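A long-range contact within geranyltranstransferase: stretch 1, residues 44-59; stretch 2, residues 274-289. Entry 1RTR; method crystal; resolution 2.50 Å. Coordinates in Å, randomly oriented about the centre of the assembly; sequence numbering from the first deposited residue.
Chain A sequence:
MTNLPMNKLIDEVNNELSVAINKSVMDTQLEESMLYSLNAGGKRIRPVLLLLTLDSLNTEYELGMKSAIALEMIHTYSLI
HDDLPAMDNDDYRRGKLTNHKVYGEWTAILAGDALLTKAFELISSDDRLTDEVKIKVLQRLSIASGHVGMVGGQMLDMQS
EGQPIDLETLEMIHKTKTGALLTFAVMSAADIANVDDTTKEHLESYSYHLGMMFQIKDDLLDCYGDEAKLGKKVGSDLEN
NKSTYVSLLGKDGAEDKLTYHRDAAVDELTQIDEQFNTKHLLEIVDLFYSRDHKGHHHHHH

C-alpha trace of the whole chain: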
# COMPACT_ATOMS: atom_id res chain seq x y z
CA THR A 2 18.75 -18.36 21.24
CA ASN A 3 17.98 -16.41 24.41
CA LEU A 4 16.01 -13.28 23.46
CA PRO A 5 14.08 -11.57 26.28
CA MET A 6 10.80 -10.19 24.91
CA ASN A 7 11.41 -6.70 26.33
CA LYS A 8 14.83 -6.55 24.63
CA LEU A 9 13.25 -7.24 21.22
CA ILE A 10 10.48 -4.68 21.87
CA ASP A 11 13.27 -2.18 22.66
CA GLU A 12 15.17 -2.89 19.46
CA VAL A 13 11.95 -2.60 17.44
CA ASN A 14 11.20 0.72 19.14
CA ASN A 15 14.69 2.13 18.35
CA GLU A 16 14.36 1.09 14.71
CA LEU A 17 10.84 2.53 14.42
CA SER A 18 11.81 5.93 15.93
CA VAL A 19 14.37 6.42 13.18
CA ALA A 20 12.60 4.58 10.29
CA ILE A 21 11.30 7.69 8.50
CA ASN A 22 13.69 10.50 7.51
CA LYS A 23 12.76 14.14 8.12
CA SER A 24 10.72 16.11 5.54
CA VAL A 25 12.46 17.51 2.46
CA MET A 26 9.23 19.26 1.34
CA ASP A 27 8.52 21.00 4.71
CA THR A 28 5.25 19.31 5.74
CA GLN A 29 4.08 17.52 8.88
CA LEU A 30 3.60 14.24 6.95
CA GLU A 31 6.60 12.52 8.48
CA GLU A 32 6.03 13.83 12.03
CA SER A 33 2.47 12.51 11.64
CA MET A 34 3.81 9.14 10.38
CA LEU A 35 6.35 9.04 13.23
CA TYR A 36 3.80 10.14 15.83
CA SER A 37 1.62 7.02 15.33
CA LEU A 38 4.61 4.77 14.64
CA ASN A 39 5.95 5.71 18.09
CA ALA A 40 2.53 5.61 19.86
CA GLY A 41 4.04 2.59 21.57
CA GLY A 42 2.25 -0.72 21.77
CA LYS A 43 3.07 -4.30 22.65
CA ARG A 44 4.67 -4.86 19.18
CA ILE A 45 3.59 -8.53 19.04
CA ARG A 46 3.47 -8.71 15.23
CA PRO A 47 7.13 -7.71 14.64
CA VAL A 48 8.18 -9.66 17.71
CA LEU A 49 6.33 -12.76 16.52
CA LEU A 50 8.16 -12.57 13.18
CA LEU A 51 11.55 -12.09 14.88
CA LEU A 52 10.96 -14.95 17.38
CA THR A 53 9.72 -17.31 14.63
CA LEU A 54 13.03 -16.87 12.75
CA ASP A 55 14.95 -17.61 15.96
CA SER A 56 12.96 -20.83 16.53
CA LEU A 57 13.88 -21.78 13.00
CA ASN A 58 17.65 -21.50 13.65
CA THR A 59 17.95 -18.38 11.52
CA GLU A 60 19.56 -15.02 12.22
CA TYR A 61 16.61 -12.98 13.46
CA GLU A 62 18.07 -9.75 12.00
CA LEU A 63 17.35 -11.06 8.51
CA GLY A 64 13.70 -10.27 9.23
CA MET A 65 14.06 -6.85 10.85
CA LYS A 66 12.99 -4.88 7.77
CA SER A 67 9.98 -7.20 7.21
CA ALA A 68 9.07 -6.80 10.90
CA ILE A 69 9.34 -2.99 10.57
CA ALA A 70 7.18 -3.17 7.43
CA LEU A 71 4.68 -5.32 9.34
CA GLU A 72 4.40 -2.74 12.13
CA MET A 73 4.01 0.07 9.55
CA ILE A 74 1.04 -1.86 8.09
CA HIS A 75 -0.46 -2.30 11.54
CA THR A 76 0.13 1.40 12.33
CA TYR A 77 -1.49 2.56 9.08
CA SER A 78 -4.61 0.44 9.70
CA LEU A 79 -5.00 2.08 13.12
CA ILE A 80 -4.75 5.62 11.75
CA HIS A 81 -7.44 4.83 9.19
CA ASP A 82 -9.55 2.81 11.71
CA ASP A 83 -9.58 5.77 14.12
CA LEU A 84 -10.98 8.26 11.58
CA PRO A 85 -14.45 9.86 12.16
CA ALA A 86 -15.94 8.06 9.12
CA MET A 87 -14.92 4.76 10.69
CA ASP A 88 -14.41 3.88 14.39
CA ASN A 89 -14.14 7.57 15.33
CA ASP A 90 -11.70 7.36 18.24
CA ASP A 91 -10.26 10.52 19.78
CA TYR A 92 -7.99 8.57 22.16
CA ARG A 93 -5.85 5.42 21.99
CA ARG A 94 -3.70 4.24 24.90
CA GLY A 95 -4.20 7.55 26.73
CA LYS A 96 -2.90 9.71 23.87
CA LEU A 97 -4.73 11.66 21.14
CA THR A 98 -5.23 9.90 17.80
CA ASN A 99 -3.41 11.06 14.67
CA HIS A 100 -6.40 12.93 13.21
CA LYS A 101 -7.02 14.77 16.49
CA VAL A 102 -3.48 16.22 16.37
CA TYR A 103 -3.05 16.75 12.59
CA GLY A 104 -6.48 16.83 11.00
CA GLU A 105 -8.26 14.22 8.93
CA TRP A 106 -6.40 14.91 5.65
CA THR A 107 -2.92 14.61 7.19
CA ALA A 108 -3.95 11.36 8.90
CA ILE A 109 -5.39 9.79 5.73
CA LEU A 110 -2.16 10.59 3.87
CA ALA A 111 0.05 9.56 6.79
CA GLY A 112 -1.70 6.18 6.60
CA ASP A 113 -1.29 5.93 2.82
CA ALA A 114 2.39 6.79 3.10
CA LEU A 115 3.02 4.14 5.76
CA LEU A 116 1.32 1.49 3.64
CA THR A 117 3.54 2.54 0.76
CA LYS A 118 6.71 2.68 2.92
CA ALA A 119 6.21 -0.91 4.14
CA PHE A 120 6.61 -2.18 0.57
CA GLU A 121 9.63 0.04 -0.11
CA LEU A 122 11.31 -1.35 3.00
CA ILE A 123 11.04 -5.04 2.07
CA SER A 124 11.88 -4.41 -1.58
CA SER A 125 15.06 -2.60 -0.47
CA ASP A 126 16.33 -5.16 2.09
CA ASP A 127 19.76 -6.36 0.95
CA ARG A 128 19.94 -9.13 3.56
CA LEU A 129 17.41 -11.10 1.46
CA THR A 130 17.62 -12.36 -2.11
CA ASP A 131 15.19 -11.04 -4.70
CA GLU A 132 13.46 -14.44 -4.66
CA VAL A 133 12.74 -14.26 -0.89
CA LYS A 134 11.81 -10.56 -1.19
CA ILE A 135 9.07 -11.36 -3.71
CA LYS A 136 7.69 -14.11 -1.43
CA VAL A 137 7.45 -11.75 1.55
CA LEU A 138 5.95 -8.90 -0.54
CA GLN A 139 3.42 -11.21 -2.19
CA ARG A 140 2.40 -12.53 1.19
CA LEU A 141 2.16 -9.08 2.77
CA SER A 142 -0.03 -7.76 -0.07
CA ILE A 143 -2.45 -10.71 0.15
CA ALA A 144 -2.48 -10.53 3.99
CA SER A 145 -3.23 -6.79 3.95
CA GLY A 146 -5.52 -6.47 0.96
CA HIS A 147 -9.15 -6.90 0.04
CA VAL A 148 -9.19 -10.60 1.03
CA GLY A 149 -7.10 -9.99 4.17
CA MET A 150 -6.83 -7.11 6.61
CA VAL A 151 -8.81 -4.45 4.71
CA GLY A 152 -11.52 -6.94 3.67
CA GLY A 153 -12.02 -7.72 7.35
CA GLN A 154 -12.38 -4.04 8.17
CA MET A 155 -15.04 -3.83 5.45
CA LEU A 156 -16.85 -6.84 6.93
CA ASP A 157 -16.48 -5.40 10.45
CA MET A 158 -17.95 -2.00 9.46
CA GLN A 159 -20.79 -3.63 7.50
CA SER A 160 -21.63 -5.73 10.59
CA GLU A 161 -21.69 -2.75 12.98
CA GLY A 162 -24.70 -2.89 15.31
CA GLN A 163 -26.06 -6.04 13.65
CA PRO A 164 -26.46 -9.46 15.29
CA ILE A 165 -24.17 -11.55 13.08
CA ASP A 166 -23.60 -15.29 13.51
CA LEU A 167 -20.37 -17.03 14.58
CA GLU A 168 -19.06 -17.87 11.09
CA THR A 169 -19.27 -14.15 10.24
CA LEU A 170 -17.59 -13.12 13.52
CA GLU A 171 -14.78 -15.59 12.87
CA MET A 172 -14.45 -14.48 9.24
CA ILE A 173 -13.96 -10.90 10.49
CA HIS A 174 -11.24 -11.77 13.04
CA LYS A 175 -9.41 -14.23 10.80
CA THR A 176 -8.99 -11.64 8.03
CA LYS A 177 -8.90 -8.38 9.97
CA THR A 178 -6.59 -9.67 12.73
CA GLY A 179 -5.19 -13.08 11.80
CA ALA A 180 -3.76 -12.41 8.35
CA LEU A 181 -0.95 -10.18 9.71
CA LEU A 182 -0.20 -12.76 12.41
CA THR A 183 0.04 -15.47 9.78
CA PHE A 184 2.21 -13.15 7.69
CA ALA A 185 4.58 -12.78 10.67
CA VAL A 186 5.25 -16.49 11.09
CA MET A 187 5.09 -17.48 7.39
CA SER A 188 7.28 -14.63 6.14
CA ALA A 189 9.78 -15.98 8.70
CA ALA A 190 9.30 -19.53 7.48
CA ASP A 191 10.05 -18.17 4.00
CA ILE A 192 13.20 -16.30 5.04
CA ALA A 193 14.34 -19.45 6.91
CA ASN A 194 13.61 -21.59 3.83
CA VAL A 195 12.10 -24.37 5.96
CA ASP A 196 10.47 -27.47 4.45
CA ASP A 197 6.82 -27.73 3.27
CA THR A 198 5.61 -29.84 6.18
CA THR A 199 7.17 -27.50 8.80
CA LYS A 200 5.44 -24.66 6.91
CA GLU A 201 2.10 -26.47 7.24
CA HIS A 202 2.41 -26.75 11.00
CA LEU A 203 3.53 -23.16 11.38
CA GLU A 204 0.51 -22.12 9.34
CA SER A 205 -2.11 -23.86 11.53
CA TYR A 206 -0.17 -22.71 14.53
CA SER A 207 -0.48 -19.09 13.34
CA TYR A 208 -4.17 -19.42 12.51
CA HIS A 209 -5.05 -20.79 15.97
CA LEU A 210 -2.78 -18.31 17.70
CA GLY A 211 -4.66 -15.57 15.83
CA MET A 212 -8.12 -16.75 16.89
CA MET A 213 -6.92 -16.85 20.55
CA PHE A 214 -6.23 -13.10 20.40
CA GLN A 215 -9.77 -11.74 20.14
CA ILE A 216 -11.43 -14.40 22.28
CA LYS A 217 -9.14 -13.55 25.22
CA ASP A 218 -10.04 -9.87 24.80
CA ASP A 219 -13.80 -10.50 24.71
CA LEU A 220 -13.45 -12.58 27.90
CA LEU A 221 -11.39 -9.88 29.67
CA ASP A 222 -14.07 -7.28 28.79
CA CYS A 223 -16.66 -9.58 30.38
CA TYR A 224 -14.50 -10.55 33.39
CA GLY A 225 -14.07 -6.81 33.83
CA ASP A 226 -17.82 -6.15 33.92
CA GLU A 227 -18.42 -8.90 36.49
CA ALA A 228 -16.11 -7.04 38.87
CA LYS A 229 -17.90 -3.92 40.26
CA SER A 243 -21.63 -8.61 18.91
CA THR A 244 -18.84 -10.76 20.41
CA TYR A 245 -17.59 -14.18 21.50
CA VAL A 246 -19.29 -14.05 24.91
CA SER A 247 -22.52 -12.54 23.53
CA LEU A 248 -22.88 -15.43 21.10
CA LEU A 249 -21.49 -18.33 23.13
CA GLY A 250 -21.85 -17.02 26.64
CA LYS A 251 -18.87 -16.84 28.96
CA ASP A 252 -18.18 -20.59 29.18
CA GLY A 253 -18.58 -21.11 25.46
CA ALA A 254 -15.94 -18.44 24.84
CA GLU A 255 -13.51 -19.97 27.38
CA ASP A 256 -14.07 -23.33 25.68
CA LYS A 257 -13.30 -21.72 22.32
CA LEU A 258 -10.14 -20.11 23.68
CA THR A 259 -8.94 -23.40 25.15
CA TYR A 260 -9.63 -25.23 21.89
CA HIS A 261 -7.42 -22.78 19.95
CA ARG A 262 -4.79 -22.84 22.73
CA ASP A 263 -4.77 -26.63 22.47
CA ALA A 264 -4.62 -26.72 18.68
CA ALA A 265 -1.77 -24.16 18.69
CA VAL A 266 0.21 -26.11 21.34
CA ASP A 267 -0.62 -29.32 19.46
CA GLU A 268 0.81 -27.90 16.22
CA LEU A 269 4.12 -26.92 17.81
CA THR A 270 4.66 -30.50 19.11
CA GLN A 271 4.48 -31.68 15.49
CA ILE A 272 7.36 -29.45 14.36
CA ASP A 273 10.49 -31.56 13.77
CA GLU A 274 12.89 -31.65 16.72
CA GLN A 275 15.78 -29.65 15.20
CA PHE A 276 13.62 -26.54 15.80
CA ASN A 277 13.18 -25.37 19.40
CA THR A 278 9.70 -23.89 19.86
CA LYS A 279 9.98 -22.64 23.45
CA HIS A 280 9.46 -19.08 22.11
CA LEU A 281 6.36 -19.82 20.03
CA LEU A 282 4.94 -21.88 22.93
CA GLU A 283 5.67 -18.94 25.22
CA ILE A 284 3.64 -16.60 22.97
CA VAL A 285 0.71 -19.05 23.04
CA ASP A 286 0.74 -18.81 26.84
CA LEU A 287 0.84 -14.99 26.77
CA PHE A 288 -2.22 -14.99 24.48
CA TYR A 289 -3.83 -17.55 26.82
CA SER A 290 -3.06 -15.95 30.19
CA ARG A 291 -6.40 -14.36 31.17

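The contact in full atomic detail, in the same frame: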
# COMPACT_ATOMS: atom_id res chain seq x y z
N ARG A 44 3.84 -4.46 20.34
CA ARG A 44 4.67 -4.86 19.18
C ARG A 44 4.70 -6.36 18.90
O ARG A 44 5.73 -6.88 18.44
CB ARG A 44 6.11 -4.30 19.29
CG ARG A 44 6.21 -2.85 19.64
CD ARG A 44 5.80 -1.91 18.55
NE ARG A 44 6.23 -0.55 18.85
CZ ARG A 44 5.70 0.54 18.34
NH1 ARG A 44 6.18 1.73 18.69
NH2 ARG A 44 4.69 0.47 17.49
N ILE A 45 3.60 -7.06 19.15
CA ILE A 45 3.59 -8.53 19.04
C ILE A 45 3.84 -9.02 17.63
O ILE A 45 4.48 -10.06 17.45
CB ILE A 45 2.30 -9.17 19.60
CG1 ILE A 45 1.07 -8.40 19.17
CG2 ILE A 45 2.37 -9.30 21.13
CD1 ILE A 45 0.29 -9.11 18.07
N ARG A 46 3.34 -8.28 16.63
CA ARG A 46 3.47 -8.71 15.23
C ARG A 46 4.93 -8.79 14.80
O ARG A 46 5.37 -9.87 14.39
CB ARG A 46 2.65 -7.84 14.28
CG ARG A 46 1.17 -8.07 14.37
CD ARG A 46 0.36 -6.91 13.86
NE ARG A 46 -1.05 -7.05 14.15
CZ ARG A 46 -1.64 -6.72 15.29
NH1 ARG A 46 -2.94 -6.89 15.44
NH2 ARG A 46 -0.93 -6.21 16.29
N PRO A 47 5.69 -7.68 14.90
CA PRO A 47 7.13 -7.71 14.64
C PRO A 47 7.83 -8.73 15.50
O PRO A 47 8.65 -9.50 14.98
CB PRO A 47 7.61 -6.29 15.00
CG PRO A 47 6.49 -5.62 15.69
CD PRO A 47 5.24 -6.32 15.23
N VAL A 48 7.51 -8.77 16.79
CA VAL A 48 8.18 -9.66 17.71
C VAL A 48 7.94 -11.12 17.35
O VAL A 48 8.89 -11.92 17.32
CB VAL A 48 7.81 -9.36 19.17
CG1 VAL A 48 8.01 -10.58 20.04
CG2 VAL A 48 8.66 -8.19 19.69
N LEU A 49 6.69 -11.45 17.03
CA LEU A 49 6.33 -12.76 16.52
C LEU A 49 7.21 -13.16 15.36
O LEU A 49 7.76 -14.26 15.36
CB LEU A 49 4.86 -12.80 16.09
CG LEU A 49 4.27 -14.16 15.70
CD1 LEU A 49 4.55 -15.23 16.76
CD2 LEU A 49 2.78 -14.03 15.47
N LEU A 50 7.37 -12.27 14.38
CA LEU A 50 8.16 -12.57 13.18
C LEU A 50 9.63 -12.85 13.55
O LEU A 50 10.21 -13.86 13.15
CB LEU A 50 8.00 -11.46 12.14
CG LEU A 50 8.89 -11.10 10.93
CD1 LEU A 50 9.77 -12.19 10.37
CD2 LEU A 50 8.03 -10.52 9.82
N LEU A 51 10.20 -11.94 14.34
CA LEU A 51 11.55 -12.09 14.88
C LEU A 51 11.73 -13.42 15.63
O LEU A 51 12.65 -14.19 15.31
CB LEU A 51 11.88 -10.89 15.78
CG LEU A 51 12.53 -9.62 15.17
CD1 LEU A 51 12.61 -9.59 13.62
CD2 LEU A 51 11.87 -8.37 15.71
N LEU A 52 10.86 -13.70 16.60
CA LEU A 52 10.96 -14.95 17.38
C LEU A 52 10.78 -16.22 16.54
O LEU A 52 11.48 -17.22 16.77
CB LEU A 52 10.02 -14.94 18.60
CG LEU A 52 10.41 -13.93 19.70
CD1 LEU A 52 9.30 -13.68 20.68
CD2 LEU A 52 11.67 -14.34 20.43
N THR A 53 9.89 -16.18 15.55
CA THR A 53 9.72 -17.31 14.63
C THR A 53 11.02 -17.66 13.88
O THR A 53 11.35 -18.84 13.73
CB THR A 53 8.55 -17.05 13.63
OG1 THR A 53 7.33 -16.83 14.34
CG2 THR A 53 8.27 -18.29 12.79
N LEU A 54 11.72 -16.65 13.39
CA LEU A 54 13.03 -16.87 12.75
C LEU A 54 14.04 -17.52 13.70
O LEU A 54 14.79 -18.42 13.31
CB LEU A 54 13.62 -15.55 12.25
CG LEU A 54 13.10 -14.97 10.94
CD1 LEU A 54 13.69 -13.58 10.75
CD2 LEU A 54 13.41 -15.90 9.74
N ASP A 55 14.05 -17.06 14.96
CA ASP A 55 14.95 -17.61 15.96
C ASP A 55 14.66 -19.09 16.26
O ASP A 55 15.59 -19.88 16.36
CB ASP A 55 14.93 -16.78 17.24
CG ASP A 55 16.06 -17.15 18.18
OD1 ASP A 55 15.80 -17.72 19.26
OD2 ASP A 55 17.26 -16.93 17.90
N SER A 56 13.38 -19.44 16.37
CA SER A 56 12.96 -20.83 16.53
C SER A 56 13.40 -21.68 15.36
O SER A 56 13.60 -22.89 15.50
CB SER A 56 11.43 -20.95 16.61
OG SER A 56 10.89 -20.00 17.49
N LEU A 57 13.52 -21.05 14.20
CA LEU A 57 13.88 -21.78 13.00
C LEU A 57 15.39 -21.75 12.71
O LEU A 57 15.82 -22.00 11.58
CB LEU A 57 13.07 -21.25 11.82
CG LEU A 57 11.73 -21.87 11.37
CD1 LEU A 57 11.04 -22.79 12.40
CD2 LEU A 57 10.79 -20.75 10.90
N ASN A 58 16.19 -21.44 13.74
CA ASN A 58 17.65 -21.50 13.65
C ASN A 58 18.26 -20.47 12.69
O ASN A 58 19.33 -20.68 12.13
CB ASN A 58 18.12 -22.92 13.26
CG ASN A 58 17.68 -23.99 14.25
OD1 ASN A 58 17.47 -23.72 15.44
ND2 ASN A 58 17.52 -25.21 13.76
N THR A 59 17.57 -19.35 12.52
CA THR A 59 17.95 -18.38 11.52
C THR A 59 18.25 -17.07 12.20
O THR A 59 17.63 -16.74 13.21
CB THR A 59 16.82 -18.25 10.49
OG1 THR A 59 16.69 -19.49 9.79
CG2 THR A 59 17.18 -17.28 9.38
N GLU A 274 12.20 -31.95 15.46
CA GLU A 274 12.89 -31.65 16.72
C GLU A 274 14.13 -30.75 16.65
O GLU A 274 14.56 -30.21 17.67
CB GLU A 274 13.17 -32.95 17.50
CG GLU A 274 14.44 -33.71 17.11
CD GLU A 274 15.22 -34.20 18.33
OE1 GLU A 274 14.90 -35.30 18.85
OE2 GLU A 274 16.14 -33.47 18.79
N GLN A 275 14.66 -30.56 15.44
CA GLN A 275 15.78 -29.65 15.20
C GLN A 275 15.41 -28.18 15.43
O GLN A 275 16.30 -27.34 15.58
CB GLN A 275 16.35 -29.84 13.80
CG GLN A 275 15.84 -28.85 12.77
CD GLN A 275 16.21 -29.24 11.36
OE1 GLN A 275 15.81 -30.30 10.88
NE2 GLN A 275 16.98 -28.40 10.69
N PHE A 276 14.11 -27.88 15.45
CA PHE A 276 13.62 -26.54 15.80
C PHE A 276 13.10 -26.53 17.23
O PHE A 276 12.28 -27.36 17.60
CB PHE A 276 12.52 -26.06 14.83
CG PHE A 276 12.88 -26.17 13.38
CD1 PHE A 276 13.95 -25.45 12.85
CD2 PHE A 276 12.16 -27.00 12.54
CE1 PHE A 276 14.30 -25.56 11.49
CE2 PHE A 276 12.49 -27.12 11.19
CZ PHE A 276 13.57 -26.39 10.66
N ASN A 277 13.60 -25.59 18.02
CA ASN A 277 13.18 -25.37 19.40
C ASN A 277 12.08 -24.31 19.49
O ASN A 277 12.30 -23.12 19.21
CB ASN A 277 14.40 -24.94 20.23
CG ASN A 277 14.14 -24.93 21.72
OD1 ASN A 277 14.73 -25.71 22.45
ND2 ASN A 277 13.26 -24.05 22.18
N THR A 278 10.89 -24.73 19.92
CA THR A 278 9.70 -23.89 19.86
C THR A 278 9.36 -23.18 21.16
O THR A 278 8.31 -22.56 21.28
CB THR A 278 8.49 -24.72 19.41
OG1 THR A 278 8.24 -25.73 20.39
CG2 THR A 278 8.81 -25.51 18.13
N LYS A 279 10.26 -23.24 22.14
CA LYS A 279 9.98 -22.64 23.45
C LYS A 279 9.42 -21.22 23.32
O LYS A 279 8.53 -20.83 24.08
CB LYS A 279 11.22 -22.75 24.38
CG LYS A 279 11.66 -21.48 25.15
CD LYS A 279 13.18 -21.22 24.99
CE LYS A 279 13.51 -20.37 23.73
NZ LYS A 279 14.48 -21.01 22.77
N HIS A 280 9.89 -20.46 22.32
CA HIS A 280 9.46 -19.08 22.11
C HIS A 280 8.01 -18.97 21.62
O HIS A 280 7.21 -18.18 22.15
CB HIS A 280 10.38 -18.38 21.11
CG HIS A 280 11.65 -17.85 21.71
ND1 HIS A 280 11.71 -17.36 23.00
CD2 HIS A 280 12.90 -17.75 21.21
CE1 HIS A 280 12.95 -16.98 23.26
NE2 HIS A 280 13.69 -17.21 22.19
N LEU A 281 7.70 -19.75 20.58
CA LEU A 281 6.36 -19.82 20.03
C LEU A 281 5.38 -20.26 21.13
O LEU A 281 4.38 -19.57 21.38
CB LEU A 281 6.34 -20.80 18.84
CG LEU A 281 6.64 -20.31 17.41
CD1 LEU A 281 7.33 -18.95 17.34
CD2 LEU A 281 7.44 -21.35 16.67
N LEU A 282 5.72 -21.36 21.81
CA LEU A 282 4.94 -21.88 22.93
C LEU A 282 4.76 -20.84 24.01
O LEU A 282 3.69 -20.76 24.62
CB LEU A 282 5.61 -23.14 23.50
CG LEU A 282 4.87 -24.14 24.40
CD1 LEU A 282 5.22 -23.90 25.88
CD2 LEU A 282 3.35 -24.15 24.20
N GLU A 283 5.78 -20.02 24.24
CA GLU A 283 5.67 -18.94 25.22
C GLU A 283 4.67 -17.86 24.79
O GLU A 283 3.98 -17.29 25.64
CB GLU A 283 7.04 -18.31 25.48
CG GLU A 283 7.44 -18.20 26.94
CD GLU A 283 8.95 -18.22 27.13
OE1 GLU A 283 9.46 -19.12 27.84
OE2 GLU A 283 9.62 -17.33 26.55
N ILE A 284 4.60 -17.58 23.49
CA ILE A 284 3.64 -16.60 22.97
C ILE A 284 2.20 -17.11 23.09
O ILE A 284 1.30 -16.34 23.45
CB ILE A 284 3.99 -16.16 21.51
CG1 ILE A 284 5.01 -15.03 21.53
CG2 ILE A 284 2.75 -15.70 20.72
CD1 ILE A 284 6.12 -15.23 20.54
N VAL A 285 2.00 -18.40 22.82
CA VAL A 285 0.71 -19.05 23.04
C VAL A 285 0.22 -18.80 24.46
O VAL A 285 -0.94 -18.45 24.67
CB VAL A 285 0.77 -20.58 22.82
CG1 VAL A 285 -0.58 -21.22 23.15
CG2 VAL A 285 1.17 -20.91 21.40
N ASP A 286 1.12 -18.97 25.44
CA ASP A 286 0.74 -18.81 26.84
C ASP A 286 0.46 -17.36 27.23
O ASP A 286 -0.35 -17.10 28.12
CB ASP A 286 1.75 -19.49 27.78
CG ASP A 286 1.48 -21.00 27.95
OD1 ASP A 286 2.44 -21.74 28.23
OD2 ASP A 286 0.35 -21.54 27.81
N LEU A 287 1.11 -16.42 26.55
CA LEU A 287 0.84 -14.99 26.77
C LEU A 287 -0.54 -14.60 26.22
O LEU A 287 -1.26 -13.83 26.85
CB LEU A 287 1.95 -14.11 26.16
CG LEU A 287 2.58 -13.14 27.17
CD1 LEU A 287 4.09 -13.39 27.38
CD2 LEU A 287 2.31 -11.69 26.79
N PHE A 288 -0.89 -15.17 25.07
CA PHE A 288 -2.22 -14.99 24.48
C PHE A 288 -3.28 -15.67 25.34
O PHE A 288 -4.42 -15.21 25.41
CB PHE A 288 -2.25 -15.59 23.06
CG PHE A 288 -1.75 -14.67 21.97
CD1 PHE A 288 -2.35 -14.69 20.71
CD2 PHE A 288 -0.66 -13.81 22.18
CE1 PHE A 288 -1.89 -13.86 19.68
CE2 PHE A 288 -0.20 -12.98 21.17
CZ PHE A 288 -0.81 -13.01 19.91
N TYR A 289 -2.91 -16.78 25.98
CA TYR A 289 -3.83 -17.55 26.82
C TYR A 289 -4.06 -16.94 28.20
O TYR A 289 -5.20 -16.89 28.66
CB TYR A 289 -3.37 -18.99 26.96
CG TYR A 289 -4.45 -19.91 27.46
CD1 TYR A 289 -5.61 -20.13 26.72
CD2 TYR A 289 -4.32 -20.56 28.69
CE1 TYR A 289 -6.61 -20.98 27.18
CE2 TYR A 289 -5.32 -21.41 29.16
CZ TYR A 289 -6.46 -21.61 28.41
OH TYR A 289 -7.44 -22.45 28.86
O HOH W 1 15.43 -23.67 17.26

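Two helices, 45-56 and 279-289, pack against each other, although touching residues of the two stretches are at least 217 positions apart in sequence. Their axes approach to 9.1 Å, and their N-to-C directions differ by 146°, so they run roughly antiparallel. The C-terminal end of the first helix therefore lies beside the start of the second. The backbones come nearest there: Ser56 CA is 5.4 Å from Asn277 CA, and Leu57 CA is 5.5 Å from Phe276 CA. The contact buries 703 Å² in all, counting both sides.

Apolar packing fills the space between the helices. Leu52 and Ile284 both point toward the opposing stretch, and Leu52 CD1 meets Ile284 CD1 at 3.5 Å. Leu49 starts sideways, but its end comes nearer, with its CD1 4.1 Å from Ile284 CD1. Ile284 thus touches two leucines one turn apart. Farther along, Ile45 CD1 lies 4.5 Å from Phe288 CZ, a looser contact.

Two rings receive methyl groups over a face. Leu52 CD2 sits 3.7 Å from the centroid of the His280 ring and 10° off its normal, a CH-pi contact. Leu57 CD1 makes another with Phe276, 4.1 Å from the ring centroid and 19° off the normal. At the edge of the His280 ring, Asp55 OD1 is 3.5 Å from His280 CD2. Asp55 OD1 and His280 NE2 each have hydrogen bonds elsewhere in the structure.

Hydroxyl groups near the interface are satisfied within their own helix. Thr53 OG1 donates to Leu49 O at 2.8 Å, and Ser56 OG donates to Leu52 O at 2.9 Å. These bonds occupy the hydroxyl protons, so the side chains can lie against apolar neighbours. Leu281 CD1 is 3.7 Å from Thr53 OG1 and also 3.7 Å from Ser56 OG.

Direct polar contacts gather where the first helix ends. Asn58 ND2 donates to Gln275 O at 3.1 Å. The N-H...O angle is 170°, so the bond is nearly straight. It is the only direct hydrogen bond between the stretches. Close by, Ser56 CA lies 3.6 Å from Asn277 O in a CA-H...O contact, which the close backbones allow.

One water extends this polar link. Water 1 donates to Ser56 O at 2.7 Å and to Asn58 OD1 at 2.7 Å, and its oxygen accepts from Asn277 N at 2.8 Å. It joins backbone groups of both stretches. Asn58 thus uses both ends of its amide: ND2 bonds directly across the contact, and OD1 bonds through the water.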